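Local coordinates for Myo-inositol-1-phosphate synthase-related protein (Thermotoga maritima MSB8, PDB 3CIN) that belongs to the myo-inositol-1-phosphate synthase family and binds nicotinamide-adenine-dinucleotide in a Rossmann-type domain, at residues E56-V61 and D338-G343. Residues are numbered along the deposited sequence; the frame is centred on the assembly and turned at random.
Sequences EDIKIV and DLVRLG
Ile-58, at the start of strand 58-65, reaches helix 328-348 with a single methyl: CD1 lies 3.9 Å from CG2 of Val-340, and the isoleucine side chain runs at about a right angle to those of Val-340 and Arg-341. The same methyl rests against the aliphatic part of Arg-341, Ile-58 CD1 being 3.9 Å from Arg-341 CG and 4.0 Å from its CD, so three carbons of the helix receive it.

Arg-341 is worth following outward. CB points neither at the strand nor away from it, CG and CD meet the isoleucine, and then the chain bends (chi3 -70°) and turns the guanidinium away from Ile-58, among backbone carbonyls and Asp-338. NE hydrogen-bonds to Val-337 O, and NH1 to Ile-53 O. NH2 is shared between Ala-48 O and Asp-338. In the salt bridge, Asp-338 OD1 lies 2.8 Å from Arg-341 NH2 and 21° out of the guanidinium plane, a bent bond with an N-H...O angle of 133°. The buried charge is thus held by four acceptors, three backbone carbonyls and one carboxylate oxygen, and Asp-338 is itself fixed through OD2 by Tyr-362 OH and Leu-47 N.

Phe-28 of helix 23-36 touches Val-340, and Leu-32 touches Ile-58, adding to the apolar side. What results is a small helix-on-sheet contact in a Rossmann-type fold, where a helix from late in the chain touches, through two side chains, one residue of the strand next to the first strand of the parallel sheet.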
loop_
_atom_site.group_PDB
_atom_site.type_symbol
_atom_site.label_atom_id
_atom_site.label_comp_id
_atom_site.label_asym_id
_atom_site.label_seq_id
_atom_site.Cartn_x
_atom_site.Cartn_y
_atom_site.Cartn_z
ATOM N N GLU A 56 7.908 -37.447 -11.261
ATOM C CA GLU A 56 7.291 -38.675 -11.750
ATOM C C GLU A 56 7.346 -39.827 -10.743
ATOM O O GLU A 56 6.575 -40.783 -10.858
ATOM C CB GLU A 56 7.964 -39.135 -13.055
ATOM C CG GLU A 56 9.458 -39.562 -12.908
ATOM C CD GLU A 56 10.525 -38.419 -13.022
ATOM O OE1 GLU A 56 10.274 -37.193 -12.741
ATOM O OE2 GLU A 56 11.669 -38.792 -13.382
ATOM N N ASP A 57 8.275 -39.735 -9.796
ATOM C CA ASP A 57 8.510 -40.728 -8.748
ATOM C C ASP A 57 7.640 -40.549 -7.475
ATOM O O ASP A 57 7.789 -41.316 -6.524
ATOM C CB ASP A 57 9.991 -40.644 -8.301
ATOM C CG ASP A 57 10.999 -40.883 -9.432
ATOM O OD1 ASP A 57 10.767 -41.818 -10.227
ATOM O OD2 ASP A 57 12.048 -40.156 -9.484
ATOM N N ILE A 58 6.787 -39.515 -7.431
ATOM C CA ILE A 58 5.866 -39.278 -6.325
ATOM C C ILE A 58 4.517 -39.897 -6.718
ATOM O O ILE A 58 3.930 -39.511 -7.740
ATOM C CB ILE A 58 5.713 -37.807 -6.071
ATOM C CG1 ILE A 58 7.051 -37.221 -5.648
ATOM C CG2 ILE A 58 4.638 -37.545 -5.020
ATOM C CD1 ILE A 58 6.987 -35.682 -5.598
ATOM N N LYS A 59 4.060 -40.905 -5.964
ATOM C CA LYS A 59 2.811 -41.617 -6.271
ATOM C C LYS A 59 1.797 -41.400 -5.162
ATOM O O LYS A 59 2.083 -41.704 -4.011
ATOM C CB LYS A 59 3.061 -43.135 -6.457
ATOM C CG LYS A 59 1.765 -43.888 -6.856
ATOM C CD LYS A 59 1.920 -45.389 -6.931
ATOM C CE LYS A 59 0.645 -46.038 -7.467
ATOM N NZ LYS A 59 0.864 -47.547 -7.547
ATOM N N ILE A 60 0.605 -40.903 -5.499
ATOM C CA ILE A 60 -0.473 -40.764 -4.510
ATOM C C ILE A 60 -1.162 -42.101 -4.354
ATOM O O ILE A 60 -1.829 -42.593 -5.316
ATOM C CB ILE A 60 -1.527 -39.687 -4.886
ATOM C CG1 ILE A 60 -0.861 -38.350 -5.204
ATOM C CG2 ILE A 60 -2.529 -39.519 -3.809
ATOM C CD1 ILE A 60 -0.022 -37.860 -4.123
ATOM N N VAL A 61 -0.990 -42.736 -3.195
ATOM C CA VAL A 61 -1.635 -44.038 -2.935
ATOM C C VAL A 61 -2.965 -43.989 -2.174
ATOM O O VAL A 61 -3.653 -44.996 -2.035
ATOM C CB VAL A 61 -0.654 -45.013 -2.234
ATOM C CG1 VAL A 61 0.577 -45.165 -3.111
ATOM C CG2 VAL A 61 -0.292 -44.505 -0.820
ATOM N N ASP A 338 8.266 -30.616 -2.135
ATOM C CA ASP A 338 9.577 -30.841 -1.479
ATOM C C ASP A 338 9.456 -31.725 -0.221
ATOM O O ASP A 338 10.257 -32.644 -0.024
ATOM C CB ASP A 338 10.231 -29.529 -1.041
ATOM C CG ASP A 338 10.979 -28.814 -2.128
ATOM O OD1 ASP A 338 11.142 -29.318 -3.280
ATOM O OD2 ASP A 338 11.508 -27.698 -1.833
ATOM N N LEU A 339 8.489 -31.405 0.634
ATOM C CA LEU A 339 8.353 -32.044 1.953
ATOM C C LEU A 339 8.141 -33.546 1.849
ATOM O O LEU A 339 8.699 -34.297 2.634
ATOM C CB LEU A 339 7.227 -31.430 2.756
ATOM C CG LEU A 339 7.544 -30.067 3.310
ATOM C CD1 LEU A 339 6.241 -29.319 3.698
ATOM C CD2 LEU A 339 8.507 -30.149 4.487
ATOM N N VAL A 340 7.361 -34.014 0.881
ATOM C CA VAL A 340 7.237 -35.444 0.709
ATOM C C VAL A 340 8.550 -36.117 0.304
ATOM O O VAL A 340 8.836 -37.238 0.727
ATOM C CB VAL A 340 6.094 -35.845 -0.277
ATOM C CG1 VAL A 340 4.723 -35.346 0.225
ATOM C CG2 VAL A 340 6.392 -35.446 -1.726
ATOM N N ARG A 341 9.358 -35.460 -0.528
ATOM C CA ARG A 341 10.650 -36.038 -0.967
ATOM C C ARG A 341 11.660 -35.963 0.177
ATOM O O ARG A 341 12.414 -36.887 0.422
ATOM C CB ARG A 341 11.172 -35.278 -2.176
ATOM C CG ARG A 341 10.251 -35.426 -3.422
ATOM C CD ARG A 341 10.778 -34.787 -4.617
ATOM N NE ARG A 341 10.760 -33.335 -4.558
ATOM C CZ ARG A 341 11.374 -32.542 -5.456
ATOM N NH1 ARG A 341 12.084 -33.049 -6.492
ATOM N NH2 ARG A 341 11.299 -31.236 -5.305
ATOM N N LEU A 342 11.684 -34.846 0.889
ATOM C CA LEU A 342 12.523 -34.753 2.071
ATOM C C LEU A 342 12.107 -35.753 3.154
ATOM O O LEU A 342 12.950 -36.223 3.947
ATOM C CB LEU A 342 12.464 -33.342 2.643
ATOM C CG LEU A 342 13.051 -32.206 1.808
ATOM C CD1 LEU A 342 12.670 -30.832 2.418
ATOM C CD2 LEU A 342 14.568 -32.351 1.626
ATOM N N GLY A 343 10.826 -36.063 3.244
ATOM C CA GLY A 343 10.376 -37.069 4.222
ATOM C C GLY A 343 10.946 -38.440 3.904
ATOM O O GLY A 343 11.340 -39.173 4.799
#